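Local atomic coordinates of peptide chain release factor subunit 1 (Aeropyrum pernix, PDB entry 3AGK), a protein that probably directs the termination of translation by recognising all three stop codons, UAA, UAG and UGA, on the ribosome. Residues K305-E308 against A309-M313. Sequence-based numbering, arbitrary orientation.
Sequences KDVE and AALEM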
ATOM      1  N   LYS A 305     -21.827  -1.204  23.805  1.00 55.58           N
ATOM      2  CA  LYS A 305     -22.184  -0.644  25.098  1.00 60.13           C
ATOM      3  C   LYS A 305     -21.059  -0.920  26.086  1.00 59.37           C
ATOM      4  O   LYS A 305     -20.583  -0.005  26.754  1.00 62.16           O
ATOM      5  CB  LYS A 305     -23.510  -1.220  25.605  1.00 57.26           C
ATOM      6  CG  LYS A 305     -24.712  -0.912  24.715  1.00 74.93           C
ATOM      7  CD  LYS A 305     -25.218  -2.150  23.933  1.00 83.42           C
ATOM      8  CE  LYS A 305     -24.294  -2.531  22.765  1.00 76.04           C
ATOM      9  NZ  LYS A 305     -23.944  -3.987  22.762  1.00 71.54           N
ATOM     10  N   ASP A 306     -20.616  -2.174  26.156  1.00 54.66           N
ATOM     11  CA  ASP A 306     -19.530  -2.545  27.064  1.00 57.97           C
ATOM     12  C   ASP A 306     -18.245  -1.785  26.760  1.00 60.33           C
ATOM     13  O   ASP A 306     -17.604  -1.250  27.674  1.00 65.87           O
ATOM     14  CB  ASP A 306     -19.260  -4.051  27.023  1.00 64.53           C
ATOM     15  CG  ASP A 306     -20.371  -4.858  27.652  1.00 68.19           C
ATOM     16  OD1 ASP A 306     -20.162  -6.060  27.927  1.00 69.41           O
ATOM     17  OD2 ASP A 306     -21.455  -4.284  27.870  1.00 67.82           O
ATOM     18  N   VAL A 307     -17.871  -1.739  25.483  1.00 50.24           N
ATOM     19  CA  VAL A 307     -16.640  -1.065  25.079  1.00 47.37           C
ATOM     20  C   VAL A 307     -16.716   0.410  25.471  1.00 53.17           C
ATOM     21  O   VAL A 307     -15.773   0.945  26.060  1.00 52.63           O
ATOM     22  CB  VAL A 307     -16.332  -1.204  23.561  1.00 48.06           C
ATOM     23  CG1 VAL A 307     -15.123  -0.358  23.186  1.00 44.58           C
ATOM     24  CG2 VAL A 307     -16.092  -2.665  23.186  1.00 46.70           C
ATOM     25  N   GLU A 308     -17.845   1.047  25.154  1.00 52.32           N
ATOM     26  CA  GLU A 308     -18.136   2.409  25.607  1.00 59.68           C
ATOM     27  C   GLU A 308     -17.863   2.599  27.097  1.00 60.69           C
ATOM     28  O   GLU A 308     -17.013   3.400  27.478  1.00 61.05           O
ATOM     29  CB  GLU A 308     -19.589   2.776  25.314  1.00 63.36           C
ATOM     30  CG  GLU A 308     -19.802   3.438  23.968  1.00 81.63           C
ATOM     31  CD  GLU A 308     -19.806   4.955  24.058  1.00 90.77           C
ATOM     32  OE1 GLU A 308     -18.743   5.573  23.819  1.00 96.65           O
ATOM     33  OE2 GLU A 308     -20.875   5.527  24.362  1.00 87.78           O
ATOM     34  N   ALA A 309     -18.587   1.853  27.931  1.00 54.91           N
ATOM     35  CA  ALA A 309     -18.481   1.986  29.381  1.00 58.42           C
ATOM     36  C   ALA A 309     -17.068   1.700  29.870  1.00 60.94           C
ATOM     37  O   ALA A 309     -16.567   2.387  30.759  1.00 59.78           O
ATOM     38  CB  ALA A 309     -19.488   1.076  30.081  1.00 53.40           C
ATOM     39  N   ALA A 310     -16.416   0.694  29.293  1.00 59.17           N
ATOM     40  CA  ALA A 310     -15.025   0.415  29.658  1.00 56.45           C
ATOM     41  C   ALA A 310     -14.128   1.618  29.364  1.00 59.83           C
ATOM     42  O   ALA A 310     -13.283   1.989  30.182  1.00 62.85           O
ATOM     43  CB  ALA A 310     -14.507  -0.826  28.948  1.00 51.27           C
ATOM     44  N   LEU A 311     -14.324   2.220  28.193  1.00 56.53           N
ATOM     45  CA  LEU A 311     -13.527   3.362  27.756  1.00 60.71           C
ATOM     46  C   LEU A 311     -13.778   4.547  28.684  1.00 65.13           C
ATOM     47  O   LEU A 311     -12.876   5.336  28.961  1.00 64.19           O
ATOM     48  CB  LEU A 311     -13.919   3.755  26.329  1.00 56.45           C
ATOM     49  CG  LEU A 311     -12.911   3.718  25.171  1.00 58.37           C
ATOM     50  CD1 LEU A 311     -11.639   2.878  25.428  1.00 47.45           C
ATOM     51  CD2 LEU A 311     -13.625   3.241  23.908  1.00 46.84           C
ATOM     52  N   GLU A 312     -15.019   4.651  29.148  1.00 64.89           N
ATOM     53  CA  GLU A 312     -15.499   5.777  29.943  1.00 71.22           C
ATOM     54  C   GLU A 312     -14.784   5.865  31.295  1.00 74.59           C
ATOM     55  O   GLU A 312     -14.663   6.946  31.888  1.00 80.14           O
ATOM     56  CB  GLU A 312     -17.009   5.624  30.172  1.00 76.92           C
ATOM     57  CG  GLU A 312     -17.853   6.855  29.867  1.00 89.09           C
ATOM     58  CD  GLU A 312     -18.204   6.994  28.394  1.00 94.33           C
ATOM     59  OE1 GLU A 312     -19.281   6.498  27.993  1.00 91.33           O
ATOM     60  OE2 GLU A 312     -17.410   7.604  27.643  1.00 98.29           O
ATOM     61  N   MET A 313     -14.334   4.722  31.798  1.00 66.72           N
ATOM     62  CA  MET A 313     -13.656   4.700  33.083  1.00 71.54           C
ATOM     63  C   MET A 313     -12.168   4.411  32.916  1.00 66.88           C
ATOM     64  O   MET A 313     -11.491   3.977  33.854  1.00 68.54           O
ATOM     65  CB  MET A 313     -14.327   3.710  34.045  1.00 67.70           C
ATOM     66  CG  MET A 313     -14.236   2.252  33.646  1.00 59.55           C
ATOM     67  SD  MET A 313     -15.507   1.320  34.514  1.00 97.43           S
ATOM     68  CE  MET A 313     -14.815  -0.325  34.472  1.00 67.08           C
TER
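Leu311 sits one helical turn beyond Val307, and the two point the same way, from the buried face of helix 304-312. Followed outward, Leu311 begins against backbone: CB lies 3.4 Å from Val307 O and about as close to Glu308 O, the usual neighbours of a side chain one turn on. CG passes over Val307 O at 4.1 Å, and the chain then forks. CD2 turns back along the helix, 3.8 Å from Val307 O, and meets Val307 CG1 at 4.0 Å. Val307 offers that methyl because CG1 stands anti to its backbone N (chi1 174°). Beta-branched valine and the longer leucine thus fill this face with hydrocarbon, while buried Ala310, its CB 3.4 Å from Asp306 O, brings a small apolar group that suits a helix face laid against Val316 and Leu366.

Beneath the side chains, the amides of residues 309 to 312 each bond to the carbonyl four residues back; the N-H...O angle falls from 175° at Ala309 to 139° at Glu312. Glu308 and Glu312 also run side by side, their carboxylate planes nearly perpendicular. Charged residues suit this side, since Glu308 is partly exposed and Glu312 exposed. OE2 of Glu308 and OE1 of Glu312 stay 4.1 Å apart, a like-charged pair that may be mildly repulsive; Lys334 of helix 328-335 touches Glu308 and could ease it.

In eRF1 domain 3, Val307 and Leu311 both pack on Trp331 of helix 328-335, while Val307, Ala310 and Leu311 settle the helix onto the mixed sheet through strands 316-322 and 362-366.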